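Local coordinates for protein ribokinase (Arabidopsis thaliana, PDB 6ILS) that phosphorylates D-ribose at O-5 with ATP and a divalent cation, giving D-ribose 5-phosphate for nucleotide and amino acid synthesis or the pentose phosphate pathway, at residues D14-I19 with Q35-G40; Q45-A50 with D78-H83. All coordinates share one frame; numbering follows the deposited sequence.

Contact 1. Residues D14-I19 with Q35-G40. With RIB (alpha-D-ribofuranose), chain F.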
# COMPACT_ATOMS: atom_id res chain seq x y z
N ASP B 14 -6.12 3.41 -1.59
CA ASP B 14 -6.47 2.46 -2.64
C ASP B 14 -5.21 2.01 -3.37
O ASP B 14 -4.59 2.81 -4.05
CB ASP B 14 -7.47 3.09 -3.61
CG ASP B 14 -8.87 3.25 -3.00
OD1 ASP B 14 -9.20 2.49 -2.06
OD2 ASP B 14 -9.63 4.12 -3.48
N ILE B 15 -4.84 0.74 -3.19
CA ILE B 15 -3.63 0.19 -3.79
C ILE B 15 -3.96 -0.58 -5.07
O ILE B 15 -4.35 -1.74 -5.03
CB ILE B 15 -2.89 -0.78 -2.84
CG1 ILE B 15 -2.77 -0.20 -1.42
CG2 ILE B 15 -1.51 -1.10 -3.40
CD1 ILE B 15 -1.77 0.88 -1.30
N TYR B 16 -3.80 0.09 -6.21
CA TYR B 16 -4.10 -0.50 -7.51
C TYR B 16 -2.89 -1.17 -8.11
O TYR B 16 -1.84 -0.55 -8.24
CB TYR B 16 -4.58 0.58 -8.48
CG TYR B 16 -5.88 1.20 -8.06
CD1 TYR B 16 -7.08 0.56 -8.32
CD2 TYR B 16 -5.91 2.42 -7.40
CE1 TYR B 16 -8.28 1.12 -7.93
CE2 TYR B 16 -7.10 2.99 -7.01
CZ TYR B 16 -8.28 2.33 -7.28
OH TYR B 16 -9.48 2.89 -6.89
N VAL B 17 -3.03 -2.44 -8.47
CA VAL B 17 -1.98 -3.12 -9.22
C VAL B 17 -2.55 -3.68 -10.53
O VAL B 17 -3.58 -4.36 -10.54
CB VAL B 17 -1.31 -4.25 -8.40
CG1 VAL B 17 -0.60 -3.66 -7.17
CG2 VAL B 17 -2.31 -5.31 -7.97
N GLU B 18 -1.90 -3.35 -11.64
CA GLU B 18 -2.27 -3.88 -12.94
C GLU B 18 -1.60 -5.23 -13.18
O GLU B 18 -0.37 -5.33 -13.24
CB GLU B 18 -1.87 -2.91 -14.05
CG GLU B 18 -2.78 -1.71 -14.17
CD GLU B 18 -2.31 -0.75 -15.23
OE1 GLU B 18 -1.72 -1.22 -16.24
OE2 GLU B 18 -2.52 0.48 -15.07
N ILE B 19 -2.41 -6.28 -13.30
CA ILE B 19 -1.89 -7.62 -13.58
C ILE B 19 -2.56 -8.20 -14.83
O ILE B 19 -3.50 -7.62 -15.37
CB ILE B 19 -2.09 -8.57 -12.39
CG1 ILE B 19 -3.58 -8.76 -12.08
CG2 ILE B 19 -1.36 -8.05 -11.16
CD1 ILE B 19 -3.84 -9.56 -10.82
N GLN B 35 -0.44 2.18 -8.63
CA GLN B 35 -0.58 3.52 -8.10
C GLN B 35 -1.33 3.44 -6.78
O GLN B 35 -2.23 2.63 -6.63
CB GLN B 35 -1.32 4.41 -9.09
CG GLN B 35 -1.13 5.90 -8.87
CD GLN B 35 -1.69 6.72 -10.02
OE1 GLN B 35 -2.19 6.17 -11.00
NE2 GLN B 35 -1.62 8.05 -9.90
N THR B 36 -0.92 4.24 -5.80
CA THR B 36 -1.64 4.32 -4.53
C THR B 36 -2.33 5.67 -4.42
O THR B 36 -1.67 6.71 -4.51
CB THR B 36 -0.72 4.11 -3.31
OG1 THR B 36 -0.27 2.75 -3.28
CG2 THR B 36 -1.47 4.42 -2.02
N LEU B 37 -3.65 5.65 -4.25
CA LEU B 37 -4.42 6.90 -4.25
C LEU B 37 -5.31 7.02 -3.01
O LEU B 37 -5.68 6.03 -2.40
CB LEU B 37 -5.27 6.98 -5.52
CG LEU B 37 -4.57 7.10 -6.88
CD1 LEU B 37 -5.56 6.91 -8.01
CD2 LEU B 37 -3.86 8.44 -7.00
N ALA B 38 -5.63 8.27 -2.67
CA ALA B 38 -6.55 8.57 -1.59
C ALA B 38 -7.97 8.18 -2.00
O ALA B 38 -8.42 8.52 -3.08
CB ALA B 38 -6.49 10.03 -1.24
N GLY B 39 -8.67 7.47 -1.12
CA GLY B 39 -10.01 7.02 -1.44
C GLY B 39 -10.77 6.60 -0.20
O GLY B 39 -10.51 7.10 0.90
N GLY B 40 -11.68 5.66 -0.38
CA GLY B 40 -12.63 5.32 0.66
C GLY B 40 -13.93 6.06 0.39
O GLY B 40 -13.91 7.24 0.03
O5 RIB F . -16.42 4.06 -3.97
C5 RIB F . -15.02 4.04 -4.08
C4 RIB F . -14.45 3.53 -2.92
O4 RIB F . -15.01 2.19 -2.53
C3 RIB F . -12.94 3.21 -3.29
O3 RIB F . -12.14 4.47 -3.09
C2 RIB F . -12.61 2.20 -2.61
O2 RIB F . -11.63 2.50 -1.55
C1 RIB F . -14.01 1.56 -1.96
O1 RIB F . -14.03 1.76 -0.60
O HOH W 1 -9.05 6.34 -5.73
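Ile15 lays its CD1 methyl against the side chain of Thr36, 3.1 Å from OG1, the two side chains lying side by side. They form the non-hydrogen-bonded pair of an antiparallel ladder in the small four-stranded sheet that serves as the lid of PfkB sugar kinases. Branched Ile15 and Thr36 present methyls to one another on the face where helix 66-75 of the same chain (His67, Leu70) and His67 of the second subunit pack. On the other face lie Asp14, Tyr16, Leu37 and Gln35; there Tyr16 CE2 approaches Leu37 CD1 obliquely at 4.3 Å. Four backbone hydrogen bonds fix the register. Asp14 N gives a nearly straight one to Leu37 O (2.8 Å, N-H...O 171°), and Leu37 N returns one to Asp14 O; Tyr16 and Gln35 repeat the exchange.

At the sugar end, Gly39 CA is 3.6 Å from Asp14 OD2, and a CB here would clash with that oxygen. Chi1 of -72° puts Asp14 CG beside the backbone N. Each carboxylate oxygen accepts one ribose hydroxyl: OD2 takes O3 at 2.6 Å, OD1 takes O2 at a very short 2.5 Å. Gly40 N, just before a helix, donates to ribose O3 at 3.0 Å (N-H...O 166°).

Contact 2. Residues Q45-A50 with D78-H83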
# COMPACT_ATOMS: atom_id res chain seq x y z
N GLN B 45 -16.71 11.06 -0.64
CA GLN B 45 -17.90 11.90 -0.56
C GLN B 45 -17.59 13.26 0.05
O GLN B 45 -18.10 14.28 -0.43
CB GLN B 45 -18.99 11.14 0.21
CG GLN B 45 -19.44 9.95 -0.63
CD GLN B 45 -20.54 9.12 0.01
OE1 GLN B 45 -21.16 9.53 0.99
NE2 GLN B 45 -20.78 7.94 -0.55
N ALA B 46 -16.72 13.30 1.06
CA ALA B 46 -16.33 14.57 1.65
C ALA B 46 -15.53 15.41 0.66
O ALA B 46 -15.74 16.62 0.53
CB ALA B 46 -15.51 14.35 2.93
N ALA B 47 -14.59 14.76 -0.04
CA ALA B 47 -13.82 15.49 -1.06
C ALA B 47 -14.73 16.10 -2.12
O ALA B 47 -14.54 17.25 -2.54
CB ALA B 47 -12.80 14.58 -1.71
N CYS B 48 -15.73 15.34 -2.54
CA CYS B 48 -16.69 15.85 -3.52
C CYS B 48 -17.42 17.09 -3.04
O CYS B 48 -17.46 18.12 -3.72
CB CYS B 48 -17.68 14.75 -3.88
SG CYS B 48 -18.99 15.29 -4.98
N GLY B 49 -17.99 16.99 -1.85
CA GLY B 49 -18.69 18.10 -1.25
C GLY B 49 -17.82 19.34 -1.19
O GLY B 49 -18.24 20.41 -1.58
N ALA B 50 -16.59 19.17 -0.69
CA ALA B 50 -15.63 20.28 -0.56
C ALA B 50 -15.32 20.92 -1.92
O ALA B 50 -15.37 22.12 -2.02
CB ALA B 50 -14.38 19.81 0.10
N ASP B 78 -4.54 21.94 1.52
CA ASP B 78 -3.76 21.97 0.29
C ASP B 78 -4.35 21.05 -0.77
O ASP B 78 -3.81 20.91 -1.85
CB ASP B 78 -2.30 21.59 0.57
CG ASP B 78 -1.68 22.43 1.67
OD1 ASP B 78 -1.85 23.67 1.64
OD2 ASP B 78 -1.01 21.85 2.55
N GLY B 79 -5.48 20.42 -0.44
CA GLY B 79 -6.16 19.55 -1.39
C GLY B 79 -7.58 20.03 -1.63
O GLY B 79 -7.80 21.11 -2.18
N CYS B 80 -8.55 19.23 -1.20
CA CYS B 80 -9.95 19.53 -1.49
C CYS B 80 -10.56 20.62 -0.61
O CYS B 80 -11.56 21.22 -0.98
CB CYS B 80 -10.80 18.27 -1.38
SG CYS B 80 -10.28 16.97 -2.48
N GLY B 81 -9.99 20.86 0.57
CA GLY B 81 -10.56 21.88 1.43
C GLY B 81 -11.60 21.36 2.41
O GLY B 81 -12.45 22.09 2.90
N VAL B 82 -11.54 20.06 2.68
CA VAL B 82 -12.42 19.45 3.68
C VAL B 82 -11.99 19.93 5.06
O VAL B 82 -10.79 19.98 5.35
CB VAL B 82 -12.36 17.91 3.61
CG1 VAL B 82 -13.20 17.28 4.74
CG2 VAL B 82 -12.77 17.39 2.22
N HIS B 83 -12.94 20.30 5.92
CA HIS B 83 -12.61 20.57 7.32
C HIS B 83 -12.32 19.25 8.02
O HIS B 83 -13.17 18.36 8.08
CB HIS B 83 -13.74 21.32 8.01
CG HIS B 83 -13.96 22.70 7.49
ND1 HIS B 83 -14.70 22.95 6.35
CD2 HIS B 83 -13.53 23.90 7.93
CE1 HIS B 83 -14.72 24.25 6.12
NE2 HIS B 83 -14.02 24.85 7.06
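Ala50 and Val82 meet methyl to methyl, Ala50 CB lying 3.6 Å from Val82 CG2, where helix 41-51 packs against the loop that leads from helix 66-75 to strand 87-90. This is a join inside the large alpha/beta domain of the ribokinase fold, made by one side of the helix.

Ala46 and Ala50, one turn apart, both direct their CB atoms toward the loop, and Val82 points back at them. With its CG1 anti to the backbone N (chi1 176°), Val82 sets that methyl against Ala46 alone, 4.1 Å from its CB, while CG2 sits between the two alanines, beside Ala50 CB and 3.5 Å from Ala46 O. That carbonyl already accepts the helical hydrogen bond from Ala50 N, so a methyl beside it costs no polar partner. A branched residue suits this position because its two methyls together span the turn from Ala46 to Ala50, CG2 touching both.

Cys80 serves the adjoining part of the helix. Its SG, anti to the carbonyl carbon (chi1 -59°), comes to 3.6 Å from Ala47 CB, and its own CB faces that of Ala50 at 4.2 Å. Between Cys80 and Val82 the chain turns at Gly81, whose positive phi of 91° would press a side chain against the preceding carbonyl O. Just before this turn, Cys80 O lies 3.3 Å from Ala50 CB.

Small residues on the helix let the loop backbone come this near. Leu75 of helix 66-75 touches both Ala47 and Val82, and Phe58 of strand 56-63 touches both Ala46 and Val82, so each meets both sides of the contact. No hydrogen bond crosses between 45-50 and 78-83, so their direct adhesion rests on van der Waals contact and the burial of apolar surface.

Contact 1 leads along the chain into contact 2: strand 33-39 ends at the sugar and helix 41-51 follows directly. Their centres are 19 Å apart and their nearest atoms about 5 Å, without touching. Contact 1 reaches the ribose itself through Asp14 and Gly40, whereas contact 2 stands behind the site, the Ala47 side chain about 10 Å from the sugar. Helix 41-51 connects the two contacts to the sugar. Lys41 near its start binds ribose, and Gln45 hydrogen-bonds Asp259, the predicted proton acceptor, which also holds the sugar. Contact 1 lies in the four-stranded lid sheet, contact 2 in the domain built round the nine-stranded sheet.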